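Local coordinates for CELL WALL surface anchor family protein (Streptococcus pneumoniae, PDB 2WW8) that serves as the adhesin of the pneumococcal pilus, probably helping the bacterium recognise and attach to host cells, at residues Tyr99-Ala104 with Lys115-Glu120; Ala65-Lys70 with Gly87-Ser92. All blocks are in the same frame, centred on the assembly; numbering follows the deposited sequence.

Overall arrangement
Both interactions lie in one prealbumin-like domain, far from the centre of the elongated chain, and their centres are about 10 Å apart. Interaction 1 is a backbone-bonded pairing of neighbouring strands within the five-stranded antiparallel sheet; the face with Tyr99, Leu101, Trp117 and Val119 is buried, that with Thr100, Thr102, Gln116 and Thr118 more open. Interaction 2 is a buried contact of apolar side chains without hydrogen bonds, in which Ala65-Lys70 of that same sheet packs across the core on Gly87-Ser92 of the facing four-stranded sheet. The two meet directly: Leu101 packs on Phe91, Tyr99 on Leu69, and Thr102 O probably accepts a hydrogen bond from Glu68 N.

Interaction 1: residues Tyr99-Ala104 with Lys115-Glu120; sequences YTLTEA and KQWTVE
Strands 99-103 and 116-120 run antiparallel as the two arms of a beta hairpin in the five-stranded sheet of a prealbumin-like domain. Leu101 and Trp117 form a hydrogen-bonded pair: Leu101 N reaches Trp117 O at 2.8 Å, almost straight (178°) and in the carbonyl plane, and Trp117 N returns to Leu101 O at 2.9 Å. Tyr99 and Val119 pair likewise, though the bond from Tyr99 N to Val119 O is weak and bent. Trp117 shares the buried face with Tyr99, Leu101 and Val119. Its CB lies against Leu101 CB; chi1 -60° sets CG beside the backbone N, and chi2 -94° turns the benzo edge to the partner strand. There Trp117 CE3 meets Leu101 CD1 at 3.7 Å and lies 3.3 Å from Leu101 O, which is near the ring plane. CZ3 comes next, near Glu103 N, while Lys115 CG lies over one face, offset toward the rim. Beyond the Leu101-Trp117 pair, a water accepts from Glu103 N at 2.8 Å and donates to Lys115 O at 2.6 Å. Glu103 OE1 is held by Ser113 N in the connecting loop. Backbone polarity is thus met strand to strand, then by water; indole and leucine bury apolar surface.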
ATOM      1  N   TYR A  99      37.355  20.725 -26.179  1.00 21.82           N
ATOM      2  CA  TYR A  99      38.359  19.875 -26.814  1.00 20.99           C
ATOM      3  C   TYR A  99      38.411  20.072 -28.330  1.00 20.67           C
ATOM      4  O   TYR A  99      37.391  20.394 -28.950  1.00 19.62           O
ATOM      5  CB  TYR A  99      38.109  18.396 -26.490  1.00 21.08           C
ATOM      6  CG  TYR A  99      38.172  18.059 -25.014  1.00 23.82           C
ATOM      7  CD1 TYR A  99      37.206  18.542 -24.110  1.00 23.96           C
ATOM      8  CD2 TYR A  99      39.195  17.250 -24.517  1.00 24.90           C
ATOM      9  CE1 TYR A  99      37.270  18.248 -22.758  1.00 23.63           C
ATOM     10  CE2 TYR A  99      39.266  16.944 -23.154  1.00 26.21           C
ATOM     11  CZ  TYR A  99      38.302  17.450 -22.286  1.00 25.09           C
ATOM     12  OH  TYR A  99      38.399  17.143 -20.947  1.00 24.35           O
ATOM     13  N   THR A 100      39.607  19.905 -28.905  1.00 20.44           N
ATOM     14  CA  THR A 100      39.729  19.670 -30.342  1.00 20.23           C
ATOM     15  C   THR A 100      40.059  18.197 -30.575  1.00 20.03           C
ATOM     16  O   THR A 100      40.952  17.632 -29.931  1.00 19.51           O
ATOM     17  CB  THR A 100      40.710  20.624 -31.076  1.00 20.62           C
ATOM     18  OG1 THR A 100      40.403  21.977 -30.725  1.00 19.66           O
ATOM     19  CG2 THR A 100      40.588  20.491 -32.606  1.00 20.29           C
ATOM     20  N   LEU A 101      39.264  17.611 -31.470  1.00 19.98           N
ATOM     21  CA  LEU A 101      39.390  16.248 -31.990  1.00 20.11           C
ATOM     22  C   LEU A 101      39.932  16.301 -33.421  1.00 19.85           C
ATOM     23  O   LEU A 101      39.382  16.994 -34.293  1.00 19.54           O
ATOM     24  CB  LEU A 101      38.023  15.555 -32.019  1.00 19.81           C
ATOM     25  CG  LEU A 101      37.731  14.043 -31.996  1.00 21.00           C
ATOM     26  CD1 LEU A 101      36.861  13.683 -33.202  1.00 20.33           C
ATOM     27  CD2 LEU A 101      38.909  13.072 -31.896  1.00 17.97           C
ATOM     28  N   THR A 102      41.013  15.555 -33.637  1.00 19.71           N
ATOM     29  CA  THR A 102      41.702  15.468 -34.936  1.00 19.36           C
ATOM     30  C   THR A 102      41.986  14.010 -35.294  1.00 19.60           C
ATOM     31  O   THR A 102      42.304  13.169 -34.440  1.00 18.90           O
ATOM     32  CB  THR A 102      43.059  16.215 -34.961  1.00 19.21           C
ATOM     33  OG1 THR A 102      43.773  15.917 -33.754  1.00 18.65           O
ATOM     34  CG2 THR A 102      42.895  17.730 -35.109  1.00 17.96           C
ATOM     35  N   GLU A 103      41.847  13.727 -36.585  1.00 19.89           N
ATOM     36  CA  GLU A 103      42.356  12.486 -37.147  1.00 20.93           C
ATOM     37  C   GLU A 103      43.894  12.582 -37.306  1.00 20.78           C
ATOM     38  O   GLU A 103      44.414  13.400 -38.065  1.00 20.07           O
ATOM     39  CB  GLU A 103      41.625  12.186 -38.459  1.00 20.44           C
ATOM     40  CG  GLU A 103      41.680  10.740 -38.912  1.00 23.23           C
ATOM     41  CD  GLU A 103      41.360  10.606 -40.390  1.00 29.79           C
ATOM     42  OE1 GLU A 103      41.632  11.580 -41.155  1.00 34.06           O
ATOM     43  OE2 GLU A 103      40.843   9.534 -40.801  1.00 31.25           O
ATOM     44  N   ALA A 104      44.630  11.767 -36.556  1.00 21.21           N
ATOM     45  CA  ALA A 104      46.083  11.777 -36.648  1.00 22.02           C
ATOM     46  C   ALA A 104      46.519  10.961 -37.876  1.00 22.44           C
ATOM     47  O   ALA A 104      47.248  11.463 -38.734  1.00 21.96           O
ATOM     48  CB  ALA A 104      46.712  11.261 -35.348  1.00 21.87           C
ATOM     49  N   LYS A 115      39.400  18.122 -41.547  1.00 30.38           N
ATOM     50  CA  LYS A 115      38.466  18.678 -40.567  1.00 29.96           C
ATOM     51  C   LYS A 115      38.885  18.389 -39.126  1.00 29.58           C
ATOM     52  O   LYS A 115      39.311  17.284 -38.772  1.00 29.18           O
ATOM     53  CB  LYS A 115      37.044  18.184 -40.856  1.00 29.67           C
ATOM     54  CG  LYS A 115      35.892  18.917 -40.166  1.00 29.65           C
ATOM     55  CD  LYS A 115      34.580  18.175 -40.462  1.00 28.44           C
ATOM     56  CE  LYS A 115      33.370  18.630 -39.643  1.00 27.05           C
ATOM     57  NZ  LYS A 115      33.005  20.064 -39.768  1.00 24.06           N
ATOM     58  N   GLN A 116      38.773  19.439 -38.319  1.00 29.02           N
ATOM     59  CA  GLN A 116      39.009  19.384 -36.886  1.00 28.26           C
ATOM     60  C   GLN A 116      37.684  19.625 -36.161  1.00 27.46           C
ATOM     61  O   GLN A 116      36.992  20.608 -36.428  1.00 27.31           O
ATOM     62  CB  GLN A 116      39.992  20.485 -36.505  1.00 28.42           C
ATOM     63  CG  GLN A 116      41.446  20.229 -36.842  1.00 28.73           C
ATOM     64  CD  GLN A 116      42.350  21.163 -36.056  1.00 29.11           C
ATOM     65  OE1 GLN A 116      42.198  22.384 -36.119  1.00 28.51           O
ATOM     66  NE2 GLN A 116      43.278  20.596 -35.292  1.00 27.88           N
ATOM     67  N   TRP A 117      37.319  18.746 -35.235  1.00 26.69           N
ATOM     68  CA  TRP A 117      36.042  18.901 -34.519  1.00 25.79           C
ATOM     69  C   TRP A 117      36.197  19.472 -33.118  1.00 24.61           C
ATOM     70  O   TRP A 117      37.138  19.139 -32.407  1.00 23.78           O
ATOM     71  CB  TRP A 117      35.320  17.564 -34.390  1.00 25.77           C
ATOM     72  CG  TRP A 117      34.988  16.929 -35.691  1.00 28.33           C
ATOM     73  CD1 TRP A 117      33.811  17.027 -36.381  1.00 29.85           C
ATOM     74  CD2 TRP A 117      35.845  16.081 -36.465  1.00 29.85           C
ATOM     75  NE1 TRP A 117      33.888  16.289 -37.540  1.00 31.10           N
ATOM     76  CE2 TRP A 117      35.124  15.701 -37.617  1.00 30.25           C
ATOM     77  CE3 TRP A 117      37.152  15.607 -36.295  1.00 30.92           C
ATOM     78  CZ2 TRP A 117      35.669  14.867 -38.599  1.00 32.32           C
ATOM     79  CZ3 TRP A 117      37.695  14.777 -37.272  1.00 32.43           C
ATOM     80  CH2 TRP A 117      36.953  14.416 -38.409  1.00 32.27           C
ATOM     81  N   THR A 118      35.255  20.319 -32.722  1.00 24.38           N
ATOM     82  CA  THR A 118      35.182  20.804 -31.344  1.00 24.37           C
ATOM     83  C   THR A 118      34.261  19.931 -30.475  1.00 23.81           C
ATOM     84  O   THR A 118      33.155  19.560 -30.868  1.00 23.20           O
ATOM     85  CB  THR A 118      34.767  22.292 -31.324  1.00 24.85           C
ATOM     86  OG1 THR A 118      35.727  23.032 -32.082  1.00 24.36           O
ATOM     87  CG2 THR A 118      34.672  22.875 -29.901  1.00 24.51           C
ATOM     88  N   VAL A 119      34.750  19.593 -29.290  1.00 23.78           N
ATOM     89  CA  VAL A 119      34.044  18.709 -28.369  1.00 23.94           C
ATOM     90  C   VAL A 119      33.974  19.363 -26.981  1.00 24.89           C
ATOM     91  O   VAL A 119      34.973  19.395 -26.244  1.00 25.32           O
ATOM     92  CB  VAL A 119      34.699  17.294 -28.283  1.00 23.46           C
ATOM     93  CG1 VAL A 119      34.044  16.426 -27.194  1.00 22.25           C
ATOM     94  CG2 VAL A 119      34.685  16.588 -29.631  1.00 21.06           C
ATOM     95  N   GLU A 120      32.797  19.896 -26.647  1.00 25.07           N
ATOM     96  CA  GLU A 120      32.504  20.399 -25.300  1.00 25.42           C
ATOM     97  C   GLU A 120      31.871  19.336 -24.380  1.00 23.59           C
ATOM     98  O   GLU A 120      30.896  18.663 -24.752  1.00 23.04           O
ATOM     99  CB  GLU A 120      31.688  21.700 -25.341  1.00 26.20           C
ATOM    100  CG  GLU A 120      30.431  21.653 -26.212  1.00 31.96           C
ATOM    101  CD  GLU A 120      29.261  22.417 -25.590  1.00 39.21           C
ATOM    102  OE1 GLU A 120      29.539  23.441 -24.923  1.00 41.14           O
ATOM    103  OE2 GLU A 120      28.081  22.007 -25.755  1.00 41.16           O
TER
HETATM  104  O   HOH W   1      40.929  15.270 -38.750  1.00 10.28           O

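Interaction 2: residues Ala65-Lys70 with Gly87-Ser92; sequences AVFELK and GEAIFS
Phe91 puts its ring against strand 66-70, spanning Phe67 and Leu69. On one side of the ring Phe91 CE2 lies 3.8 Å from Phe67 CB; on the other Phe91 CE1 comes to 3.6 Å from Leu69 CB, the closest approach of the contact. Phe91 CZ, the leading tip between them, stands 3.7 Å from Phe67 O, which lies at the ring edge near its plane. Leu69 and Phe91 pass alongside one another, pointing opposite ways, so that Leu69 CD2 reaches back along the ring to Phe91 CD1 at 4.0 Å. A smaller second contact sits two residues earlier on each strand, where Ala89 CB approaches Phe67 CD2 obliquely at 4.0 Å.

No hydrogen bond joins the segments: their axes pass 8.6 Å apart and run nearly parallel, at 19°, and the gap is filled by side chains. This is the face-to-face packing of a beta sandwich, here the prealbumin-like fold, with strand 66-71 in the five-stranded antiparallel sheet and strand 88-94 at the border of the four-stranded mixed one.

In Phe91, chi1 -66° sets CG beside the backbone N, and with chi2 -95° the ring reaches strand 66-70 with CZ leading. Farther out, Val78 and Gln80 of strand 77-81 and Leu101 of strand 97-105 also touch Phe91, and Ile52 and Glu54 of strand 48-55 touch Phe67. Backbone bonds from Phe67 to Gln80 and from Glu68 to Thr102 fix strand 66-71 between its two sheet neighbours.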
ATOM      1  N   ALA A  65      42.042   3.436 -37.897  1.00 21.73           N
ATOM      2  CA  ALA A  65      42.137   4.902 -37.809  1.00 20.48           C
ATOM      3  C   ALA A  65      42.619   5.402 -36.433  1.00 19.73           C
ATOM      4  O   ALA A  65      42.458   4.703 -35.423  1.00 19.54           O
ATOM      5  CB  ALA A  65      40.803   5.554 -38.193  1.00 21.06           C
ATOM      6  N   VAL A  66      43.208   6.600 -36.390  1.00 18.19           N
ATOM      7  CA  VAL A  66      43.875   7.078 -35.178  1.00 17.75           C
ATOM      8  C   VAL A  66      43.480   8.523 -34.849  1.00 17.35           C
ATOM      9  O   VAL A  66      43.717   9.433 -35.652  1.00 17.33           O
ATOM     10  CB  VAL A  66      45.426   6.819 -35.198  1.00 18.05           C
ATOM     11  CG1 VAL A  66      46.213   7.788 -34.304  1.00 18.56           C
ATOM     12  CG2 VAL A  66      45.751   5.366 -34.806  1.00 17.19           C
ATOM     13  N   PHE A  67      42.878   8.712 -33.671  1.00 15.83           N
ATOM     14  CA  PHE A  67      42.349  10.014 -33.268  1.00 15.26           C
ATOM     15  C   PHE A  67      43.016  10.641 -32.066  1.00 15.16           C
ATOM     16  O   PHE A  67      43.532   9.943 -31.202  1.00 13.84           O
ATOM     17  CB  PHE A  67      40.828   9.950 -33.022  1.00 14.90           C
ATOM     18  CG  PHE A  67      40.035   9.661 -34.266  1.00 13.52           C
ATOM     19  CD1 PHE A  67      39.601  10.697 -35.086  1.00 12.44           C
ATOM     20  CD2 PHE A  67      39.759   8.345 -34.632  1.00 13.61           C
ATOM     21  CE1 PHE A  67      38.884  10.421 -36.240  1.00 10.40           C
ATOM     22  CE2 PHE A  67      39.039   8.049 -35.787  1.00 12.16           C
ATOM     23  CZ  PHE A  67      38.609   9.096 -36.593  1.00 11.59           C
ATOM     24  N   GLU A  68      42.955  11.968 -32.018  1.00 16.81           N
ATOM     25  CA  GLU A  68      43.498  12.733 -30.903  1.00 18.93           C
ATOM     26  C   GLU A  68      42.538  13.729 -30.277  1.00 18.88           C
ATOM     27  O   GLU A  68      41.928  14.548 -30.964  1.00 19.06           O
ATOM     28  CB  GLU A  68      44.812  13.418 -31.290  1.00 19.19           C
ATOM     29  CG  GLU A  68      45.837  12.335 -31.617  1.00 25.66           C
ATOM     30  CD  GLU A  68      47.284  12.793 -31.621  1.00 32.44           C
ATOM     31  OE1 GLU A  68      47.545  14.022 -31.593  1.00 34.30           O
ATOM     32  OE2 GLU A  68      48.148  11.884 -31.650  1.00 34.41           O
ATOM     33  N   LEU A  69      42.430  13.639 -28.956  1.00 19.09           N
ATOM     34  CA  LEU A  69      41.605  14.566 -28.193  1.00 20.21           C
ATOM     35  C   LEU A  69      42.478  15.413 -27.269  1.00 20.78           C
ATOM     36  O   LEU A  69      43.160  14.896 -26.368  1.00 20.07           O
ATOM     37  CB  LEU A  69      40.528  13.816 -27.399  1.00 19.60           C
ATOM     38  CG  LEU A  69      39.475  14.674 -26.693  1.00 19.01           C
ATOM     39  CD1 LEU A  69      38.567  15.414 -27.682  1.00 16.71           C
ATOM     40  CD2 LEU A  69      38.693  13.810 -25.690  1.00 16.69           C
ATOM     41  N   LYS A  70      42.464  16.719 -27.511  1.00 21.68           N
ATOM     42  CA  LYS A  70      43.328  17.579 -26.718  1.00 23.44           C
ATOM     43  C   LYS A  70      42.542  18.707 -26.063  1.00 23.71           C
ATOM     44  O   LYS A  70      41.736  19.407 -26.695  1.00 23.05           O
ATOM     45  CB  LYS A  70      44.618  18.029 -27.447  1.00 23.28           C
ATOM     46  CG  LYS A  70      44.519  19.250 -28.359  1.00 24.73           C
ATOM     47  CD  LYS A  70      45.796  20.095 -28.331  1.00 26.95           C
ATOM     48  CE  LYS A  70      45.761  21.174 -29.415  1.00 28.54           C
ATOM     49  NZ  LYS A  70      46.560  20.772 -30.616  1.00 31.52           N
ATOM     50  N   GLY A  87      34.704  -1.748 -34.834  1.00 38.29           N
ATOM     51  CA  GLY A  87      34.985  -0.656 -35.774  1.00 36.14           C
ATOM     52  C   GLY A  87      34.827   0.765 -35.254  1.00 34.50           C
ATOM     53  O   GLY A  87      34.707   1.699 -36.048  1.00 34.67           O
ATOM     54  N   GLU A  88      34.844   0.928 -33.928  1.00 32.71           N
ATOM     55  CA  GLU A  88      34.650   2.214 -33.244  1.00 30.70           C
ATOM     56  C   GLU A  88      35.910   2.714 -32.545  1.00 28.26           C
ATOM     57  O   GLU A  88      36.641   1.924 -31.953  1.00 27.91           O
ATOM     58  CB  GLU A  88      33.587   2.072 -32.139  1.00 31.50           C
ATOM     59  CG  GLU A  88      32.112   1.927 -32.555  1.00 34.42           C
ATOM     60  CD  GLU A  88      31.205   1.454 -31.413  1.00 38.57           C
ATOM     61  OE1 GLU A  88      31.709   1.211 -30.289  1.00 39.95           O
ATOM     62  OE2 GLU A  88      29.980   1.309 -31.633  1.00 38.56           O
ATOM     63  N   ALA A  89      36.154   4.018 -32.572  1.00 25.60           N
ATOM     64  CA  ALA A  89      37.141   4.595 -31.657  1.00 24.15           C
ATOM     65  C   ALA A  89      36.465   5.375 -30.519  1.00 22.82           C
ATOM     66  O   ALA A  89      35.730   6.327 -30.758  1.00 21.58           O
ATOM     67  CB  ALA A  89      38.134   5.473 -32.398  1.00 23.41           C
ATOM     68  N   ILE A  90      36.726   4.970 -29.279  1.00 22.05           N
ATOM     69  CA  ILE A  90      35.947   5.431 -28.132  1.00 21.32           C
ATOM     70  C   ILE A  90      36.827   6.245 -27.189  1.00 20.62           C
ATOM     71  O   ILE A  90      37.806   5.711 -26.684  1.00 20.56           O
ATOM     72  CB  ILE A  90      35.397   4.213 -27.343  1.00 21.55           C
ATOM     73  CG1 ILE A  90      34.731   3.191 -28.272  1.00 21.50           C
ATOM     74  CG2 ILE A  90      34.451   4.659 -26.230  1.00 21.72           C
ATOM     75  CD1 ILE A  90      34.768   1.780 -27.736  1.00 20.60           C
ATOM     76  N   PHE A  91      36.490   7.510 -26.958  1.00 20.05           N
ATOM     77  CA  PHE A  91      37.032   8.281 -25.836  1.00 20.65           C
ATOM     78  C   PHE A  91      36.109   8.295 -24.599  1.00 20.81           C
ATOM     79  O   PHE A  91      34.992   8.814 -24.656  1.00 20.44           O
ATOM     80  CB  PHE A  91      37.311   9.725 -26.262  1.00 20.99           C
ATOM     81  CG  PHE A  91      38.400   9.866 -27.290  1.00 23.27           C
ATOM     82  CD1 PHE A  91      39.703  10.134 -26.890  1.00 24.96           C
ATOM     83  CD2 PHE A  91      38.119   9.735 -28.648  1.00 22.95           C
ATOM     84  CE1 PHE A  91      40.716  10.268 -27.830  1.00 28.08           C
ATOM     85  CE2 PHE A  91      39.122   9.867 -29.606  1.00 27.21           C
ATOM     86  CZ  PHE A  91      40.426  10.136 -29.197  1.00 27.46           C
ATOM     87  N   SER A  92      36.581   7.750 -23.479  1.00 20.36           N
ATOM     88  CA  SER A  92      35.826   7.651 -22.224  1.00 20.12           C
ATOM     89  C   SER A  92      36.296   8.682 -21.193  1.00 20.26           C
ATOM     90  O   SER A  92      37.297   9.361 -21.412  1.00 20.78           O
ATOM     91  CB  SER A  92      36.079   6.270 -21.617  1.00 20.06           C
ATOM     92  OG  SER A  92      35.589   5.259 -22.472  1.00 20.28           O
TER